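Long-range contacts in (S)-2-haloacid dehalogenase 4A (Burkholderia cepacia, PDB 2NO4), which catalyses the hydrolytic dehalogenation of short-chain (S)-2-haloalkanoic acids to the corresponding (R)-2-hydroxyalkanoic acids, inverting the configuration of the reacting carbon: residues A21-L26 / M134-A138; V28-V32 / L46-R51; I126-G130 / Y160-I166; L152-L157 / F169-L174. One frame throughout, in Å; residues are numbered along the deposited sequence.

Interaction 1 (A21-L26 / M134-A138); sequences AYGTLL and MLQAA. With SO4 (sulfate ion), chain H.
Tyr-22 reaches from the loop after strand 16-19 to helix 132-141, where its hydroxyl end is lodged against Met-134 and Leu-135. The methyl CE of Met-134 lies 3.4 Å from Tyr-22 OH, brought there by a side chain that leaves the helix with CG tucked between its own N and C (chi1 75°) and bends again at chi3. Leu-135 supplies CG, 4.1 Å from Tyr-22 CE2, and its CD2 also meets the methyl of Ala-21 at 3.9 Å. One turn further along the helix, Leu-26 sends CD1 against the CB of Ala-138 (3.6 Å). No direct hydrogen bond joins the segments. Instead a water in the plane of the phenol ring, at its edge, accepts from Tyr-22 OH at 2.6 Å and donates to Met-134 O at 2.9 Å, which fixes where the phenol proton points. At the other end of the tyrosine, the backbone N atoms of Ala-21 and Tyr-22 both donate to O1 of a sulfate, the bond from Tyr-22 N being nearly straight (170°). Ala-21 O is itself gripped by the N atoms of Thr-24, Leu-25 and Leu-26, which curls the loop tightly. Buried apolar packing and the water bridge anchor the tyrosine whose backbone N binds the anion. The sulfate lies where haloacid-binding residues converge, consistent with a site that could take the substrate carboxylate.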
loop_
_atom_site.group_PDB
_atom_site.type_symbol
_atom_site.label_atom_id
_atom_site.label_comp_id
_atom_site.label_asym_id
_atom_site.label_seq_id
_atom_site.Cartn_x
_atom_site.Cartn_y
_atom_site.Cartn_z
ATOM N N ALA B 21 -6.534 -0.967 -16.097
ATOM C CA ALA B 21 -5.990 0.082 -16.965
ATOM C C ALA B 21 -4.530 0.442 -16.645
ATOM O O ALA B 21 -3.639 0.173 -17.455
ATOM C CB ALA B 21 -6.877 1.312 -16.943
ATOM N N TYR B 22 -4.293 1.011 -15.460
ATOM C CA TYR B 22 -3.011 1.625 -15.116
ATOM C C TYR B 22 -2.004 0.541 -14.740
ATOM O O TYR B 22 -2.105 -0.069 -13.666
ATOM C CB TYR B 22 -3.188 2.651 -13.967
ATOM C CG TYR B 22 -3.974 3.851 -14.460
ATOM C CD1 TYR B 22 -3.356 4.812 -15.283
ATOM C CD2 TYR B 22 -5.345 3.983 -14.182
ATOM C CE1 TYR B 22 -4.064 5.926 -15.778
ATOM C CE2 TYR B 22 -6.073 5.069 -14.681
ATOM C CZ TYR B 22 -5.441 6.029 -15.489
ATOM O OH TYR B 22 -6.147 7.119 -15.976
ATOM N N GLY B 23 -1.076 0.289 -15.646
ATOM C CA GLY B 23 -0.077 -0.790 -15.452
ATOM C C GLY B 23 -0.256 -1.964 -16.408
ATOM O O GLY B 23 0.686 -2.719 -16.657
ATOM N N THR B 24 -1.462 -2.091 -16.963
ATOM C CA THR B 24 -1.828 -3.222 -17.829
ATOM C C THR B 24 -1.994 -2.772 -19.278
ATOM O O THR B 24 -1.295 -3.264 -20.165
ATOM C CB THR B 24 -3.097 -3.893 -17.298
ATOM O OG1 THR B 24 -2.880 -4.261 -15.933
ATOM C CG2 THR B 24 -3.493 -5.178 -18.115
ATOM N N LEU B 25 -2.929 -1.847 -19.511
ATOM C CA LEU B 25 -3.145 -1.280 -20.844
ATOM C C LEU B 25 -2.341 -0.003 -21.025
ATOM O O LEU B 25 -1.904 0.277 -22.124
ATOM C CB LEU B 25 -4.634 -0.974 -21.095
ATOM C CG LEU B 25 -5.563 -2.204 -21.091
ATOM C CD1 LEU B 25 -7.018 -1.801 -21.288
ATOM C CD2 LEU B 25 -5.121 -3.279 -22.115
ATOM N N LEU B 26 -2.158 0.739 -19.930
ATOM C CA LEU B 26 -1.475 2.039 -19.910
ATOM C C LEU B 26 -0.186 1.913 -19.109
ATOM O O LEU B 26 -0.169 1.341 -18.023
ATOM C CB LEU B 26 -2.364 3.105 -19.267
ATOM C CG LEU B 26 -3.693 3.357 -19.988
ATOM C CD1 LEU B 26 -4.558 4.381 -19.243
ATOM C CD2 LEU B 26 -3.377 3.833 -21.415
ATOM N N MET B 134 -9.862 11.392 -15.860
ATOM C CA MET B 134 -8.473 11.033 -16.157
ATOM C C MET B 134 -8.374 9.816 -17.112
ATOM O O MET B 134 -7.548 9.802 -18.024
ATOM C CB MET B 134 -7.668 10.823 -14.854
ATOM C CG MET B 134 -7.946 9.522 -14.110
ATOM S SD MET B 134 -7.034 9.434 -12.566
ATOM C CE MET B 134 -5.380 8.975 -13.209
ATOM N N LEU B 135 -9.236 8.827 -16.919
ATOM C CA LEU B 135 -9.140 7.583 -17.664
ATOM C C LEU B 135 -9.581 7.788 -19.125
ATOM O O LEU B 135 -8.931 7.289 -20.052
ATOM C CB LEU B 135 -10.013 6.511 -17.034
ATOM C CG LEU B 135 -9.486 5.074 -16.931
ATOM C CD1 LEU B 135 -10.702 4.194 -16.732
ATOM C CD2 LEU B 135 -8.650 4.574 -18.110
ATOM N N GLN B 136 -10.691 8.504 -19.311
ATOM C CA GLN B 136 -11.192 8.827 -20.652
ATOM C C GLN B 136 -10.187 9.596 -21.504
ATOM O O GLN B 136 -9.975 9.261 -22.689
ATOM C CB GLN B 136 -12.553 9.551 -20.582
ATOM C CG GLN B 136 -13.737 8.588 -20.484
ATOM C CD GLN B 136 -13.764 7.579 -21.658
ATOM O OE1 GLN B 136 -13.657 6.361 -21.461
ATOM N NE2 GLN B 136 -13.870 8.103 -22.882
ATOM N N ALA B 137 -9.546 10.599 -20.905
ATOM C CA ALA B 137 -8.465 11.324 -21.569
ATOM C C ALA B 137 -7.354 10.381 -22.077
ATOM O O ALA B 137 -6.920 10.483 -23.234
ATOM C CB ALA B 137 -7.873 12.415 -20.648
ATOM N N ALA B 138 -6.886 9.485 -21.194
ATOM C CA ALA B 138 -5.821 8.515 -21.564
ATOM C C ALA B 138 -6.299 7.557 -22.650
ATOM O O ALA B 138 -5.560 7.274 -23.606
ATOM C CB ALA B 138 -5.322 7.745 -20.335
HETATM S S SO4 H . -6.270 0.622 -12.183
HETATM O O1 SO4 H . -6.535 0.749 -13.598
HETATM O O2 SO4 H . -5.984 1.918 -11.577
HETATM O O3 SO4 H . -7.332 -0.065 -11.484
HETATM O O4 SO4 H . -5.053 -0.184 -12.120
HETATM O O HOH W 1 -4.918 9.172 -16.912
#

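Interaction 2 (V28-V32 / L46-R51); sequences VHSAV and LSMLWR
Val-32 is the centre of the contact: its CG2 lies 3.7 Å from Ser-47 CB and equally close to Trp-50 CE3, meeting the indole at its edge and in its plane. Ala-31 adds its methyl to the same end of the ring system, 3.9 Å from CZ3 of Trp-50. At the far end Val-28 lies over one face of the Arg-51 guanidinium, its CG2 3.8 Å from Arg-51 NE, the valine crossing the arginine at about a right angle. A bend at chi2 (67°) brings the arginine's far end across the valine. Between the two apolar patches Ser-47 OG joins two waters. One also donates to Val-28 O and accepts from Val-32 N; the other donates to His-29 O, 2.7 Å away. Further out, Trp-50 NE1 is held by Thr-74 O and its ring meets that of Tyr-101. The helices 30-33 and 43-63 of the cap region thus meet through methyls and indole at one end, water in the middle and the valine-arginine pair at the other. Arg-51 binds the (S)-2-haloacid, and the contact is consistent with a guanidinium held in position beside the substrate site, by Val-28 on one face, Gln-54 OE1 at NH1 and a weak bond from NH2 to Tyr-22 O.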
loop_
_atom_site.group_PDB
_atom_site.type_symbol
_atom_site.label_atom_id
_atom_site.label_comp_id
_atom_site.label_asym_id
_atom_site.label_seq_id
_atom_site.Cartn_x
_atom_site.Cartn_y
_atom_site.Cartn_z
ATOM N N VAL B 28 2.338 3.081 -16.723
ATOM C CA VAL B 28 2.473 4.108 -15.657
ATOM C C VAL B 28 3.878 4.812 -15.656
ATOM O O VAL B 28 3.988 5.997 -15.291
ATOM C CB VAL B 28 1.998 3.631 -14.204
ATOM C CG1 VAL B 28 0.508 3.233 -14.198
ATOM C CG2 VAL B 28 2.853 2.481 -13.623
ATOM N N HIS B 29 4.905 4.098 -16.135
ATOM C CA HIS B 29 6.286 4.622 -16.266
ATOM C C HIS B 29 6.502 5.777 -17.268
ATOM O O HIS B 29 7.418 6.559 -17.110
ATOM C CB HIS B 29 7.275 3.499 -16.577
ATOM C CG HIS B 29 7.033 2.246 -15.800
ATOM N ND1 HIS B 29 6.549 1.096 -16.383
ATOM C CD2 HIS B 29 7.215 1.951 -14.491
ATOM C CE1 HIS B 29 6.440 0.144 -15.466
ATOM N NE2 HIS B 29 6.824 0.643 -14.306
ATOM N N SER B 30 5.662 5.880 -18.286
ATOM C CA SER B 30 5.812 6.899 -19.316
ATOM C C SER B 30 5.647 8.356 -18.827
ATOM O O SER B 30 6.209 9.281 -19.447
ATOM C CB SER B 30 4.851 6.621 -20.492
ATOM O OG SER B 30 3.497 6.705 -20.071
ATOM N N ALA B 31 4.882 8.580 -17.742
ATOM C CA ALA B 31 4.668 9.962 -17.289
ATOM C C ALA B 31 6.013 10.588 -16.887
ATOM O O ALA B 31 6.367 11.697 -17.388
ATOM C CB ALA B 31 3.594 10.073 -16.159
ATOM N N VAL B 32 6.797 9.869 -16.068
ATOM C CA VAL B 32 8.168 10.362 -15.729
ATOM C C VAL B 32 9.170 10.132 -16.868
ATOM O O VAL B 32 9.961 11.017 -17.116
ATOM C CB VAL B 32 8.723 9.881 -14.300
ATOM C CG1 VAL B 32 10.066 10.537 -13.963
ATOM C CG2 VAL B 32 7.729 10.253 -13.167
ATOM N N LEU B 46 11.812 8.784 -8.153
ATOM C CA LEU B 46 10.600 9.622 -8.097
ATOM C C LEU B 46 9.384 8.881 -8.668
ATOM O O LEU B 46 8.341 8.819 -8.028
ATOM C CB LEU B 46 10.758 10.916 -8.902
ATOM C CG LEU B 46 9.500 11.818 -8.885
ATOM C CD1 LEU B 46 9.562 12.754 -7.698
ATOM C CD2 LEU B 46 9.402 12.626 -10.147
ATOM N N SER B 47 9.550 8.336 -9.871
ATOM C CA SER B 47 8.509 7.549 -10.530
ATOM C C SER B 47 7.998 6.402 -9.647
ATOM O O SER B 47 6.793 6.207 -9.544
ATOM C CB SER B 47 9.015 7.023 -11.870
ATOM O OG SER B 47 7.944 6.465 -12.607
ATOM N N MET B 48 8.914 5.641 -9.039
ATOM C CA MET B 48 8.539 4.544 -8.149
ATOM C C MET B 48 7.781 5.022 -6.898
ATOM O O MET B 48 6.815 4.395 -6.479
ATOM C CB MET B 48 9.755 3.756 -7.717
ATOM C CG MET B 48 10.498 3.076 -8.865
ATOM S SD MET B 48 12.024 2.258 -8.220
ATOM C CE MET B 48 11.243 1.221 -6.980
ATOM N N LEU B 49 8.227 6.111 -6.289
ATOM C CA LEU B 49 7.530 6.641 -5.096
ATOM C C LEU B 49 6.149 7.186 -5.435
ATOM O O LEU B 49 5.209 6.951 -4.667
ATOM C CB LEU B 49 8.347 7.728 -4.395
ATOM C CG LEU B 49 7.780 8.298 -3.084
ATOM C CD1 LEU B 49 7.542 7.254 -1.971
ATOM C CD2 LEU B 49 8.771 9.356 -2.601
ATOM N N TRP B 50 6.040 7.921 -6.550
ATOM C CA TRP B 50 4.744 8.422 -7.005
ATOM C C TRP B 50 3.732 7.258 -7.096
ATOM O O TRP B 50 2.633 7.313 -6.536
ATOM C CB TRP B 50 4.901 9.093 -8.360
ATOM C CG TRP B 50 3.660 9.766 -8.936
ATOM C CD1 TRP B 50 2.456 9.972 -8.339
ATOM C CD2 TRP B 50 3.583 10.337 -10.230
ATOM N NE1 TRP B 50 1.607 10.636 -9.215
ATOM C CE2 TRP B 50 2.301 10.901 -10.369
ATOM C CE3 TRP B 50 4.507 10.458 -11.287
ATOM C CZ2 TRP B 50 1.889 11.540 -11.551
ATOM C CZ3 TRP B 50 4.095 11.122 -12.474
ATOM C CH2 TRP B 50 2.801 11.655 -12.571
ATOM N N ARG B 51 4.122 6.218 -7.830
ATOM C CA ARG B 51 3.281 5.051 -8.031
ATOM C C ARG B 51 2.913 4.352 -6.704
ATOM O O ARG B 51 1.750 4.030 -6.477
ATOM C CB ARG B 51 3.986 4.074 -9.020
ATOM C CG ARG B 51 3.321 2.680 -9.140
ATOM C CD ARG B 51 1.962 2.774 -9.782
ATOM N NE ARG B 51 1.457 1.464 -10.199
ATOM C CZ ARG B 51 0.206 1.240 -10.598
ATOM N NH1 ARG B 51 -0.669 2.229 -10.617
ATOM N NH2 ARG B 51 -0.176 0.014 -10.951
HETATM O O HOH W 2 5.816 7.689 -14.214
HETATM O O HOH W 3 9.254 6.229 -15.130
#

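Interaction 3 (I126-G130 / Y160-I166); sequences ILSNG and YKPDPRI. With SO4 (sulfate ion), chain H.
Lys-161 NZ is surrounded by four acceptors: it donates to Leu-127 O at 2.8 Å, tilted 31° from the carbonyl plane, and to O3 of a sulfate, and forms salt bridges with the nucleophile Asp-20 and with Asp-190. The chain turns at a cis peptide before Pro-162, directly after this lysine, which is thought important for catalysis. Its side chain runs extended beyond CG, past the amide of Asn-129. That amide bonds back to the lysine's own backbone, Lys-161 N donating to Asn-129 OD1 at 3.1 Å in the carbonyl plane. OD1 also sits at the edge of the Tyr-160 ring, 3.2 Å from CD2, with amide and ring planes 85° apart. The rest of the sulfate's grip here comes from Asn-129 N, which donates to O3 (169°), and from Ser-128 OG, which donates to O1 and accepts from Gly-130 N in an ST turn. Ser-128 and Asn-129 bind the (S)-2-haloacid. Beyond the polar atoms Leu-127 CD1 packs on Ile-166 CG1 at 3.8 Å. Pro-162 and Pro-164 touch Leu-63 of the second subunit. Strand 123-128 of the parallel HAD core sheet ends at the anion site, between strands 150-153 and 16-19, with helix 164-174 over Leu-127 and helix 132-141 touching Ile-126 and Ser-128.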
loop_
_atom_site.group_PDB
_atom_site.type_symbol
_atom_site.label_atom_id
_atom_site.label_comp_id
_atom_site.label_asym_id
_atom_site.label_seq_id
_atom_site.Cartn_x
_atom_site.Cartn_y
_atom_site.Cartn_z
ATOM N N ILE B 126 -13.025 -2.184 -19.405
ATOM C CA ILE B 126 -12.015 -1.812 -18.408
ATOM C C ILE B 126 -12.716 -1.739 -17.020
ATOM O O ILE B 126 -13.884 -1.310 -16.917
ATOM C CB ILE B 126 -11.321 -0.471 -18.790
ATOM C CG1 ILE B 126 -10.322 -0.704 -19.937
ATOM C CG2 ILE B 126 -10.610 0.202 -17.555
ATOM C CD1 ILE B 126 -9.731 0.558 -20.506
ATOM N N LEU B 127 -12.021 -2.211 -15.975
ATOM C CA LEU B 127 -12.424 -1.957 -14.580
ATOM C C LEU B 127 -11.201 -1.329 -13.876
ATOM O O LEU B 127 -10.128 -1.976 -13.728
ATOM C CB LEU B 127 -12.875 -3.263 -13.897
ATOM C CG LEU B 127 -13.241 -3.107 -12.410
ATOM C CD1 LEU B 127 -14.542 -2.233 -12.293
ATOM C CD2 LEU B 127 -13.357 -4.468 -11.696
ATOM N N SER B 128 -11.344 -0.063 -13.496
ATOM C CA SER B 128 -10.202 0.750 -13.074
ATOM C C SER B 128 -10.481 1.545 -11.801
ATOM O O SER B 128 -11.596 2.047 -11.598
ATOM C CB SER B 128 -9.845 1.741 -14.200
ATOM O OG SER B 128 -8.717 2.549 -13.826
ATOM N N ASN B 129 -9.453 1.720 -10.972
ATOM C CA ASN B 129 -9.498 2.758 -9.916
ATOM C C ASN B 129 -9.651 4.184 -10.441
ATOM O O ASN B 129 -10.084 5.059 -9.697
ATOM C CB ASN B 129 -8.218 2.737 -9.059
ATOM C CG ASN B 129 -8.093 1.486 -8.210
ATOM O OD1 ASN B 129 -9.088 0.941 -7.711
ATOM N ND2 ASN B 129 -6.840 1.034 -8.012
ATOM N N GLY B 130 -9.229 4.428 -11.685
ATOM C CA GLY B 130 -9.172 5.773 -12.235
ATOM C C GLY B 130 -10.609 6.280 -12.411
ATOM O O GLY B 130 -11.498 5.524 -12.795
ATOM N N TYR B 160 -12.226 1.480 -3.642
ATOM C CA TYR B 160 -11.107 1.056 -4.491
ATOM C C TYR B 160 -10.857 -0.451 -4.477
ATOM O O TYR B 160 -11.244 -1.138 -3.540
ATOM C CB TYR B 160 -9.841 1.795 -4.058
ATOM C CG TYR B 160 -9.791 3.237 -4.520
ATOM C CD1 TYR B 160 -9.767 4.282 -3.601
ATOM C CD2 TYR B 160 -9.726 3.549 -5.892
ATOM C CE1 TYR B 160 -9.667 5.596 -4.034
ATOM C CE2 TYR B 160 -9.616 4.857 -6.316
ATOM C CZ TYR B 160 -9.596 5.859 -5.393
ATOM O OH TYR B 160 -9.519 7.143 -5.809
ATOM N N LYS B 161 -10.205 -0.949 -5.525
ATOM C CA LYS B 161 -9.693 -2.317 -5.536
ATOM C C LYS B 161 -8.707 -2.451 -4.352
ATOM O O LYS B 161 -8.073 -1.456 -3.980
ATOM C CB LYS B 161 -8.924 -2.557 -6.840
ATOM C CG LYS B 161 -9.749 -2.530 -8.093
ATOM C CD LYS B 161 -8.785 -2.332 -9.265
ATOM C CE LYS B 161 -9.425 -2.660 -10.590
ATOM N NZ LYS B 161 -8.359 -2.652 -11.690
ATOM N N PRO B 162 -8.521 -3.674 -3.816
ATOM C CA PRO B 162 -9.154 -4.963 -4.213
ATOM C C PRO B 162 -10.411 -5.348 -3.405
ATOM O O PRO B 162 -10.643 -6.538 -3.161
ATOM C CB PRO B 162 -8.038 -5.981 -3.924
ATOM C CG PRO B 162 -7.248 -5.381 -2.781
ATOM C CD PRO B 162 -7.486 -3.878 -2.771
ATOM N N ASP B 163 -11.163 -4.352 -2.937
ATOM C CA ASP B 163 -12.394 -4.594 -2.182
ATOM C C ASP B 163 -13.336 -5.321 -3.126
ATOM O O ASP B 163 -13.485 -4.873 -4.266
ATOM C CB ASP B 163 -13.045 -3.256 -1.801
ATOM C CG ASP B 163 -14.229 -3.432 -0.895
ATOM O OD1 ASP B 163 -15.275 -3.965 -1.340
ATOM O OD2 ASP B 163 -14.096 -3.101 0.291
ATOM N N PRO B 164 -13.950 -6.446 -2.674
ATOM C CA PRO B 164 -14.788 -7.205 -3.612
ATOM C C PRO B 164 -15.964 -6.427 -4.240
ATOM O O PRO B 164 -16.397 -6.800 -5.336
ATOM C CB PRO B 164 -15.288 -8.378 -2.769
ATOM C CG PRO B 164 -15.172 -7.860 -1.268
ATOM C CD PRO B 164 -13.905 -7.086 -1.342
ATOM N N ARG B 165 -16.477 -5.389 -3.576
ATOM C CA ARG B 165 -17.602 -4.638 -4.165
ATOM C C ARG B 165 -17.299 -4.056 -5.543
ATOM O O ARG B 165 -18.212 -3.923 -6.350
ATOM C CB ARG B 165 -18.151 -3.532 -3.236
ATOM C CG ARG B 165 -18.694 -4.052 -1.894
ATOM C CD ARG B 165 -17.735 -3.625 -0.796
ATOM N NE ARG B 165 -18.302 -2.545 -0.065
ATOM C CZ ARG B 165 -17.709 -1.744 0.813
ATOM N NH1 ARG B 165 -16.406 -1.751 1.098
ATOM N NH2 ARG B 165 -18.495 -0.856 1.376
ATOM N N ILE B 166 -16.035 -3.712 -5.820
ATOM C CA ILE B 166 -15.681 -3.205 -7.147
ATOM C C ILE B 166 -15.738 -4.263 -8.270
ATOM O O ILE B 166 -16.178 -3.956 -9.385
ATOM C CB ILE B 166 -14.367 -2.373 -7.181
ATOM C CG1 ILE B 166 -14.288 -1.607 -8.516
ATOM C CG2 ILE B 166 -13.144 -3.280 -6.953
ATOM C CD1 ILE B 166 -13.031 -0.703 -8.677
HETATM S S SO4 H . -6.270 0.622 -12.183
HETATM O O1 SO4 H . -6.535 0.749 -13.598
HETATM O O2 SO4 H . -5.984 1.918 -11.577
HETATM O O3 SO4 H . -7.332 -0.065 -11.484
HETATM O O4 SO4 H . -5.053 -0.184 -12.120
HETATM O O HOH W 4 -6.275 0.098 -5.359
#

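Interaction 4 (L152-L157 / F169-L174); sequences LSADDL and FACDRL
Phe-169 lays its ring obliquely against Asp-156 and Leu-157, just past strand 150-153, and against Leu-152 and Ser-153 at the strand's end. Leu-157 runs alongside it, pointing the other way, and sets CD2 3.7 Å from Phe-169 CD1. Asp-156 crosses it at about a right angle, with CB 3.5 Å from Phe-169 CZ and the carboxylate plane 53° from that of the ring. With CG opposite the backbone N (chi1 -179°) the ring reaches the 153-157 turn, while Arg-173 CG of its own helix covers one face, offset toward the rim. Leu-152 fills the other half of the contact: CD1 comes 3.8 Å from Ala-170 CA and 3.9 Å from Leu-174 CG, while CD2 approaches Arg-173 NH1. In this Rossmann-like parallel sheet helix 164-174 packs on strand 150-153, running back nearly antiparallel to it, as in a beta-alpha-beta unit, and reaches strand 123-128 through Ala-170 and Leu-174. The turn that carries Asp-156 is organised by Ser-153, whose OG accepts from Asp-155 N at 3.0 Å in an ST turn and is also hydrogen-bonded to Gly-130 O. Asp-156 OD2 takes a weak bond from Ser-153 N. Asp-156 OD2 and Arg-173 NH2 are 4.7 Å apart, with no salt bridge, although the opposite charges may still attract weakly.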
loop_
_atom_site.group_PDB
_atom_site.type_symbol
_atom_site.label_atom_id
_atom_site.label_comp_id
_atom_site.label_asym_id
_atom_site.label_seq_id
_atom_site.Cartn_x
_atom_site.Cartn_y
_atom_site.Cartn_z
ATOM N N LEU B 152 -15.552 0.844 -16.634
ATOM C CA LEU B 152 -16.100 0.899 -15.274
ATOM C C LEU B 152 -15.071 1.469 -14.285
ATOM O O LEU B 152 -13.887 1.121 -14.326
ATOM C CB LEU B 152 -16.607 -0.478 -14.880
ATOM C CG LEU B 152 -17.681 -0.977 -15.856
ATOM C CD1 LEU B 152 -18.053 -2.405 -15.572
ATOM C CD2 LEU B 152 -18.922 -0.069 -15.803
ATOM N N SER B 153 -15.533 2.371 -13.422
ATOM C CA SER B 153 -14.654 3.116 -12.529
ATOM C C SER B 153 -14.955 2.864 -11.047
ATOM O O SER B 153 -16.133 2.725 -10.668
ATOM C CB SER B 153 -14.752 4.602 -12.826
ATOM O OG SER B 153 -13.944 5.314 -11.901
ATOM N N ALA B 154 -13.902 2.833 -10.219
ATOM C CA ALA B 154 -14.038 2.823 -8.736
ATOM C C ALA B 154 -14.836 4.033 -8.236
ATOM O O ALA B 154 -15.462 3.984 -7.174
ATOM C CB ALA B 154 -12.658 2.849 -8.071
ATOM N N ASP B 155 -14.740 5.128 -8.987
ATOM C CA ASP B 155 -15.375 6.378 -8.653
ATOM C C ASP B 155 -16.910 6.298 -8.663
ATOM O O ASP B 155 -17.564 7.162 -8.086
ATOM C CB ASP B 155 -14.910 7.501 -9.583
ATOM C CG ASP B 155 -15.083 8.884 -8.952
ATOM O OD1 ASP B 155 -14.687 9.088 -7.776
ATOM O OD2 ASP B 155 -15.594 9.785 -9.636
ATOM N N ASP B 156 -17.469 5.265 -9.287
ATOM C CA ASP B 156 -18.925 5.083 -9.318
ATOM C C ASP B 156 -19.411 4.622 -7.952
ATOM O O ASP B 156 -20.480 5.036 -7.520
ATOM C CB ASP B 156 -19.341 4.115 -10.426
ATOM C CG ASP B 156 -18.979 4.636 -11.805
ATOM O OD1 ASP B 156 -19.025 5.850 -11.972
ATOM O OD2 ASP B 156 -18.599 3.865 -12.722
ATOM N N LEU B 157 -18.604 3.815 -7.254
ATOM C CA LEU B 157 -18.979 3.264 -5.942
ATOM C C LEU B 157 -18.268 3.955 -4.794
ATOM O O LEU B 157 -18.646 3.763 -3.644
ATOM C CB LEU B 157 -18.603 1.770 -5.837
ATOM C CG LEU B 157 -19.343 0.717 -6.628
ATOM C CD1 LEU B 157 -19.096 -0.636 -5.947
ATOM C CD2 LEU B 157 -20.826 1.036 -6.703
ATOM N N PHE B 169 -19.477 -4.879 -8.828
ATOM C CA PHE B 169 -19.939 -3.785 -9.699
ATOM C C PHE B 169 -19.798 -4.115 -11.203
ATOM O O PHE B 169 -20.720 -3.843 -11.985
ATOM C CB PHE B 169 -19.204 -2.471 -9.339
ATOM C CG PHE B 169 -19.629 -1.269 -10.157
ATOM C CD1 PHE B 169 -20.907 -0.698 -10.001
ATOM C CD2 PHE B 169 -18.749 -0.679 -11.070
ATOM C CE1 PHE B 169 -21.289 0.447 -10.765
ATOM C CE2 PHE B 169 -19.136 0.440 -11.831
ATOM C CZ PHE B 169 -20.398 0.998 -11.674
ATOM N N ALA B 170 -18.650 -4.680 -11.598
ATOM C CA ALA B 170 -18.405 -5.118 -12.978
ATOM C C ALA B 170 -19.396 -6.217 -13.414
ATOM O O ALA B 170 -19.936 -6.158 -14.512
ATOM C CB ALA B 170 -16.906 -5.611 -13.145
ATOM N N CYS B 171 -19.593 -7.232 -12.565
ATOM C CA CYS B 171 -20.586 -8.287 -12.802
ATOM C C CYS B 171 -21.965 -7.680 -13.005
ATOM O O CYS B 171 -22.618 -7.982 -13.988
ATOM C CB CYS B 171 -20.644 -9.266 -11.631
ATOM S SG CYS B 171 -19.190 -10.238 -11.488
ATOM N N ASP B 172 -22.374 -6.825 -12.077
ATOM C CA ASP B 172 -23.654 -6.098 -12.147
ATOM C C ASP B 172 -23.822 -5.278 -13.425
ATOM O O ASP B 172 -24.829 -5.428 -14.134
ATOM C CB ASP B 172 -23.894 -5.219 -10.905
ATOM C CG ASP B 172 -23.990 -6.024 -9.614
ATOM O OD1 ASP B 172 -24.104 -7.267 -9.625
ATOM O OD2 ASP B 172 -23.926 -5.406 -8.550
ATOM N N ARG B 173 -22.871 -4.404 -13.724
ATOM C CA ARG B 173 -23.001 -3.565 -14.907
ATOM C C ARG B 173 -22.919 -4.354 -16.215
ATOM O O ARG B 173 -23.588 -4.015 -17.192
ATOM C CB ARG B 173 -21.965 -2.458 -14.914
ATOM C CG ARG B 173 -22.265 -1.374 -13.913
ATOM C CD ARG B 173 -23.621 -0.689 -14.211
ATOM N NE ARG B 173 -23.464 0.737 -13.974
ATOM C CZ ARG B 173 -22.966 1.591 -14.868
ATOM N NH1 ARG B 173 -22.622 1.183 -16.107
ATOM N NH2 ARG B 173 -22.840 2.858 -14.524
ATOM N N LEU B 174 -22.075 -5.385 -16.243
ATOM C CA LEU B 174 -21.862 -6.132 -17.486
ATOM C C LEU B 174 -22.827 -7.285 -17.709
ATOM O O LEU B 174 -22.812 -7.892 -18.784
ATOM C CB LEU B 174 -20.405 -6.614 -17.617
ATOM C CG LEU B 174 -19.359 -5.475 -17.677
ATOM C CD1 LEU B 174 -17.959 -6.070 -17.559
ATOM C CD2 LEU B 174 -19.502 -4.620 -18.949
#

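How the interactions relate
Interactions 1 and 3 share one sulfate, and their centres lie about 14 Å apart. Interaction 2, nested within the loop closed by interaction 1, touches it where Arg-51 NH2 lies 3.3 Å from Tyr-22 O, a weak hydrogen bond, and its arginine side chain comes about 5 Å from the sulfate. Both 2 and 3 face the nucleophile Asp-20: the Lys-161 side chain of interaction 3 lies about 3 Å, and the Arg-51 side chain of interaction 2 about 6 Å, from that of Asp-20. Interactions 3 and 4 are neighbours, centres about 8 Å apart, joined by Ser-153 OG to Gly-130 O at 2.6 Å and by helix 164-174. Interaction 4 is remote from interaction 2, about 26 Å between centres.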